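Local coordinates for 2-Cys Peroxiredoxin (Plasmodium vivax SaI-1, PDB 2I81), which probably reduces hydrogen peroxide and organic hydroperoxides through a cysteine thiol, as a typical 2-Cys peroxiredoxin of the malaria parasite, at residues G42-L46 against T47-G51; L172-I175 against D176-H180. One frame throughout, in Å; residues are numbered along the deposited sequence.

Contact 1. Residues G42-L46 against T47-G51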
loop_
_atom_site.group_PDB
_atom_site.type_symbol
_atom_site.label_atom_id
_atom_site.label_comp_id
_atom_site.label_asym_id
_atom_site.label_seq_id
_atom_site.Cartn_x
_atom_site.Cartn_y
_atom_site.Cartn_z
ATOM N N GLY A 42 43.300 9.517 -8.633
ATOM C CA GLY A 42 42.500 9.410 -9.840
ATOM C C GLY A 42 41.128 8.821 -9.612
ATOM O O GLY A 42 40.529 8.985 -8.548
ATOM N N GLU A 43 40.642 8.133 -10.638
ATOM C CA GLU A 43 39.306 7.571 -10.655
ATOM C C GLU A 43 39.331 6.327 -11.528
ATOM O O GLU A 43 39.954 6.318 -12.593
ATOM C CB GLU A 43 38.326 8.602 -11.218
ATOM C CG GLU A 43 36.868 8.182 -11.232
ATOM C CD GLU A 43 35.950 9.325 -11.617
ATOM O OE1 GLU A 43 35.337 9.259 -12.704
ATOM O OE2 GLU A 43 35.847 10.297 -10.837
ATOM N N VAL A 44 38.661 5.275 -11.071
ATOM C CA VAL A 44 38.576 4.031 -11.824
ATOM C C VAL A 44 37.121 3.582 -11.878
ATOM O O VAL A 44 36.419 3.611 -10.864
ATOM C CB VAL A 44 39.464 2.923 -11.190
ATOM C CG1 VAL A 44 39.158 1.553 -11.782
ATOM C CG2 VAL A 44 40.944 3.252 -11.355
ATOM N N ASN A 45 36.667 3.186 -13.064
ATOM C CA ASN A 45 35.342 2.594 -13.202
ATOM C C ASN A 45 35.364 1.291 -13.995
ATOM O O ASN A 45 36.226 1.095 -14.853
ATOM C CB ASN A 45 34.342 3.597 -13.791
ATOM C CG ASN A 45 34.643 3.954 -15.231
ATOM O OD1 ASN A 45 35.723 4.455 -15.553
ATOM N ND2 ASN A 45 33.677 3.715 -16.108
ATOM N N LEU A 46 34.413 0.407 -13.696
ATOM C CA LEU A 46 34.345 -0.918 -14.319
ATOM C C LEU A 46 34.292 -0.831 -15.843
ATOM O O LEU A 46 34.934 -1.627 -16.532
ATOM C CB LEU A 46 33.132 -1.703 -13.800
ATOM C CG LEU A 46 33.181 -3.238 -13.677
ATOM C CD1 LEU A 46 31.882 -3.744 -13.067
ATOM C CD2 LEU A 46 33.458 -3.970 -14.997
ATOM N N THR A 47 33.541 0.142 -16.357
ATOM C CA THR A 47 33.330 0.295 -17.798
ATOM C C THR A 47 34.636 0.412 -18.588
ATOM O O THR A 47 34.758 -0.173 -19.664
ATOM C CB THR A 47 32.414 1.502 -18.124
ATOM O OG1 THR A 47 31.248 1.464 -17.286
ATOM C CG2 THR A 47 31.977 1.483 -19.589
ATOM N N GLN A 48 35.609 1.151 -18.058
ATOM C CA GLN A 48 36.865 1.367 -18.781
ATOM C C GLN A 48 37.618 0.064 -19.088
ATOM O O GLN A 48 38.495 0.043 -19.955
ATOM C CB GLN A 48 37.768 2.360 -18.040
ATOM C CG GLN A 48 38.548 1.771 -16.876
ATOM C CD GLN A 48 39.290 2.822 -16.080
ATOM O OE1 GLN A 48 40.507 2.744 -15.914
ATOM N NE2 GLN A 48 38.561 3.817 -15.583
ATOM N N PHE A 49 37.264 -1.014 -18.388
ATOM C CA PHE A 49 37.921 -2.308 -18.575
ATOM C C PHE A 49 37.162 -3.262 -19.485
ATOM O O PHE A 49 37.766 -4.166 -20.069
ATOM C CB PHE A 49 38.175 -2.994 -17.233
ATOM C CG PHE A 49 39.056 -2.213 -16.311
ATOM C CD1 PHE A 49 38.537 -1.662 -15.147
ATOM C CD2 PHE A 49 40.403 -2.022 -16.604
ATOM C CE1 PHE A 49 39.346 -0.934 -14.284
ATOM C CE2 PHE A 49 41.221 -1.292 -15.750
ATOM C CZ PHE A 49 40.690 -0.747 -14.586
ATOM N N ILE A 50 35.847 -3.073 -19.597
ATOM C CA ILE A 50 35.021 -3.966 -20.410
ATOM C C ILE A 50 35.570 -4.054 -21.839
ATOM O O ILE A 50 35.778 -3.037 -22.506
ATOM C CB ILE A 50 33.501 -3.601 -20.373
ATOM C CG1 ILE A 50 32.652 -4.811 -20.787
ATOM C CG2 ILE A 50 33.186 -2.361 -21.224
ATOM C CD1 ILE A 50 31.172 -4.702 -20.426
ATOM N N GLY A 51 35.837 -5.280 -22.277
ATOM C CA GLY A 51 36.343 -5.533 -23.622
ATOM C C GLY A 51 37.847 -5.387 -23.765
ATOM O O GLY A 51 38.398 -5.648 -24.836
#

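Contact 2. Residues L172-I175 against D176-H180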
loop_
_atom_site.group_PDB
_atom_site.type_symbol
_atom_site.label_atom_id
_atom_site.label_comp_id
_atom_site.label_asym_id
_atom_site.label_seq_id
_atom_site.Cartn_x
_atom_site.Cartn_y
_atom_site.Cartn_z
ATOM N N LEU A 172 44.804 -17.458 -9.038
ATOM C CA LEU A 172 45.527 -17.639 -10.246
ATOM C C LEU A 172 45.146 -18.903 -10.976
ATOM O O LEU A 172 44.957 -18.877 -12.148
ATOM C CB LEU A 172 47.003 -17.585 -9.964
ATOM C CG LEU A 172 47.909 -16.408 -10.262
ATOM C CD1 LEU A 172 47.363 -15.224 -10.884
ATOM C CD2 LEU A 172 48.699 -16.083 -9.108
ATOM N N ARG A 173 45.006 -19.994 -10.250
ATOM C CA ARG A 173 44.506 -21.258 -10.794
ATOM C C ARG A 173 43.093 -21.080 -11.352
ATOM O O ARG A 173 42.768 -21.609 -12.418
ATOM C CB ARG A 173 44.517 -22.354 -9.722
ATOM C CG ARG A 173 44.212 -23.751 -10.257
ATOM C CD ARG A 173 43.860 -24.736 -9.145
ATOM N NE ARG A 173 42.550 -24.472 -8.548
ATOM C CZ ARG A 173 41.389 -24.925 -9.020
ATOM N NH1 ARG A 173 41.347 -25.678 -10.115
ATOM N NH2 ARG A 173 40.260 -24.620 -8.392
ATOM N N ILE A 174 42.268 -20.331 -10.618
ATOM C CA ILE A 174 40.905 -19.993 -11.039
ATOM C C ILE A 174 40.920 -19.211 -12.355
ATOM O O ILE A 174 40.176 -19.536 -13.284
ATOM C CB ILE A 174 40.145 -19.194 -9.930
ATOM C CG1 ILE A 174 39.882 -20.068 -8.691
ATOM C CG2 ILE A 174 38.845 -18.590 -10.461
ATOM C CD1 ILE A 174 39.010 -21.307 -8.924
ATOM N N ILE A 175 41.779 -18.191 -12.422
ATOM C CA ILE A 175 41.973 -17.388 -13.634
ATOM C C ILE A 175 42.409 -18.275 -14.800
ATOM O O ILE A 175 41.884 -18.154 -15.909
ATOM C CB ILE A 175 43.009 -16.244 -13.418
ATOM C CG1 ILE A 175 42.496 -15.232 -12.387
ATOM C CG2 ILE A 175 43.314 -15.523 -14.734
ATOM C CD1 ILE A 175 43.581 -14.360 -11.771
ATOM N N ASP A 176 43.357 -19.173 -14.534
ATOM C CA ASP A 176 43.840 -20.124 -15.532
ATOM C C ASP A 176 42.735 -21.049 -16.041
ATOM O O ASP A 176 42.660 -21.323 -17.239
ATOM C CB ASP A 176 45.006 -20.951 -14.977
ATOM C CG ASP A 176 46.312 -20.172 -14.932
ATOM O OD1 ASP A 176 46.435 -19.147 -15.636
ATOM O OD2 ASP A 176 47.225 -20.594 -14.191
ATOM N N ALA A 177 41.883 -21.517 -15.129
ATOM C CA ALA A 177 40.781 -22.419 -15.473
ATOM C C ALA A 177 39.715 -21.739 -16.331
ATOM O O ALA A 177 39.207 -22.333 -17.286
ATOM C CB ALA A 177 40.160 -23.009 -14.212
ATOM N N ILE A 178 39.386 -20.496 -15.981
ATOM C CA ILE A 178 38.400 -19.699 -16.715
ATOM C C ILE A 178 38.893 -19.370 -18.123
ATOM O O ILE A 178 38.142 -19.489 -19.096
ATOM C CB ILE A 178 38.028 -18.401 -15.946
ATOM C CG1 ILE A 178 37.260 -18.753 -14.670
ATOM C CG2 ILE A 178 37.182 -17.461 -16.816
ATOM C CD1 ILE A 178 37.264 -17.680 -13.620
ATOM N N GLN A 179 40.158 -18.969 -18.220
ATOM C CA GLN A 179 40.767 -18.624 -19.502
ATOM C C GLN A 179 40.969 -19.853 -20.389
ATOM O O GLN A 179 40.928 -19.747 -21.619
ATOM C CB GLN A 179 42.080 -17.865 -19.294
ATOM C CG GLN A 179 41.870 -16.466 -18.723
ATOM C CD GLN A 179 43.159 -15.705 -18.479
ATOM O OE1 GLN A 179 44.241 -16.288 -18.384
ATOM N NE2 GLN A 179 43.047 -14.388 -18.368
ATOM N N HIS A 180 41.177 -21.011 -19.761
ATOM C CA HIS A 180 41.248 -22.278 -20.488
ATOM C C HIS A 180 39.896 -22.625 -21.109
ATOM O O HIS A 180 39.830 -22.991 -22.285
ATOM C CB HIS A 180 41.720 -23.412 -19.578
ATOM C CG HIS A 180 42.124 -24.650 -20.319
ATOM N ND1 HIS A 180 41.255 -25.690 -20.564
ATOM C CD2 HIS A 180 43.306 -25.006 -20.875
ATOM C CE1 HIS A 180 41.884 -26.637 -21.237
ATOM N NE2 HIS A 180 43.130 -26.247 -21.437
#

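Contact 1. Residues G42-L46 against T47-G51
Asn45 and Gln48 hold each other twice where the chain leaves strand 41-45 and starts to turn. The side-chain bond runs from Gln48 NE2 to Asn45 OD1, 2.9 Å long and fairly straight at 157°. The oxygen lies in the plane of the Gln48 amide, so the N-H points well, whereas the donor is tilted from the Asn45 carbonyl plane, the two amides being turned 73° against each other. Gln48 reaches back this way because its CG sits between the backbone N and the carbonyl carbon (chi1 80°), which lays the extended chain across the end of the strand. Gln48 CG thereby comes 3.2 Å from Asn45 O. Asn45 O also accepts a bent bond from Gln48 N at 3.3 Å. One residue on, Phe49 N binds Leu46 O at 3.0 Å. On the other branch of the amide, Asn45 ND2 rests 3.2 Å from Thr47 CB. Beneath this polar layer the packing turns apolar: Val44 CG1 meets the edge of the Phe49 ring at CE1, 3.5 Å away, while Gln48 CG covers one ring face over its centre. Leu90 of strand 87-93 touches both Val44 and Phe49, whereas Leu46 packs on Phe30 and Tyr132 in loops. Successive bonds from residue i+3 back to the carbonyl of residue i, continued by Ile50 N to Thr47 O, make this a series of overlapping i to i+3 turns at the end of an edge hairpin strand in the thioredoxin-like peroxiredoxin fold.

Contact 2. Residues L172-I175 against D176-H180
Leu172 and Asp176 are joined by one of four successive i to i+4 backbone bonds that cross between these segments, the signature of the alpha helix, here within helix 168-184 of the thioredoxin-like fold. Asp176 N to Leu172 O measures 2.9 Å, and the last of the four, Gln179 N to Ile175 O, 3.0 Å. Packing is tight on the isoleucine side. Ile174 CG2 lies anti to its own backbone N, a placing that directs it along the helix to Ile178 CD1, 3.6 Å away, the two chains crossing at a slant. Ile178 CG1 also presses on Ile174 O at 3.3 Å, shielding a carbonyl already bound to Ile178 N. Leu147 of strand 140-148 meets Ile174, Ile175 and Ile178, while Ile164 of the second subunit packs on Ala177 and Ile178, burying this side between sheet and subunit partner. The guanidinium of Arg173 is held by Glu170 in a salt bridge and by Trp192 O, and the side chain packs on Ser167 of the second subunit. The side carrying Leu172, Asp176 and Gln179 is partly exposed to solvent, and there Asp176 meets the backbone of Leu172 rather than its side chain. Asp176 folds back beside its backbone N (chi1 -76°), bringing CG to 3.4 Å from Leu172 O; its carboxylate finds its strong partner in a salt bridge with Arg85, with a weak, long ion pair to Lys194 besides. Gln179 spans the two environments: its extended chain runs alongside Ile175, pointing the same way, and its NE2 donates to Arg85 O. Gln179 CD rests 3.8 Å from the methyl Ile175 CG2.

Followed from the N terminus, the chain first reaches contact 1, where strand 41-45, paired with strand 31-35, ends in the tight turn of residues 47-49 and moves on toward strand 54-59. More than a hundred residues later, contact 2 lies within helix 168-184, after strand 154-160. Each is local and closes no more than a turn or two, so the pair stand in series, neither nesting nor crossing. The centres of contacts 1 and 2 lie about 22 Å apart, and the nearest atoms of the two contacts, about 12 Å apart, do not touch. Contact 1 joins an edge hairpin to strand 87-93; contact 2 seats the helix on strands 54-59 and 140-148 and against the second subunit.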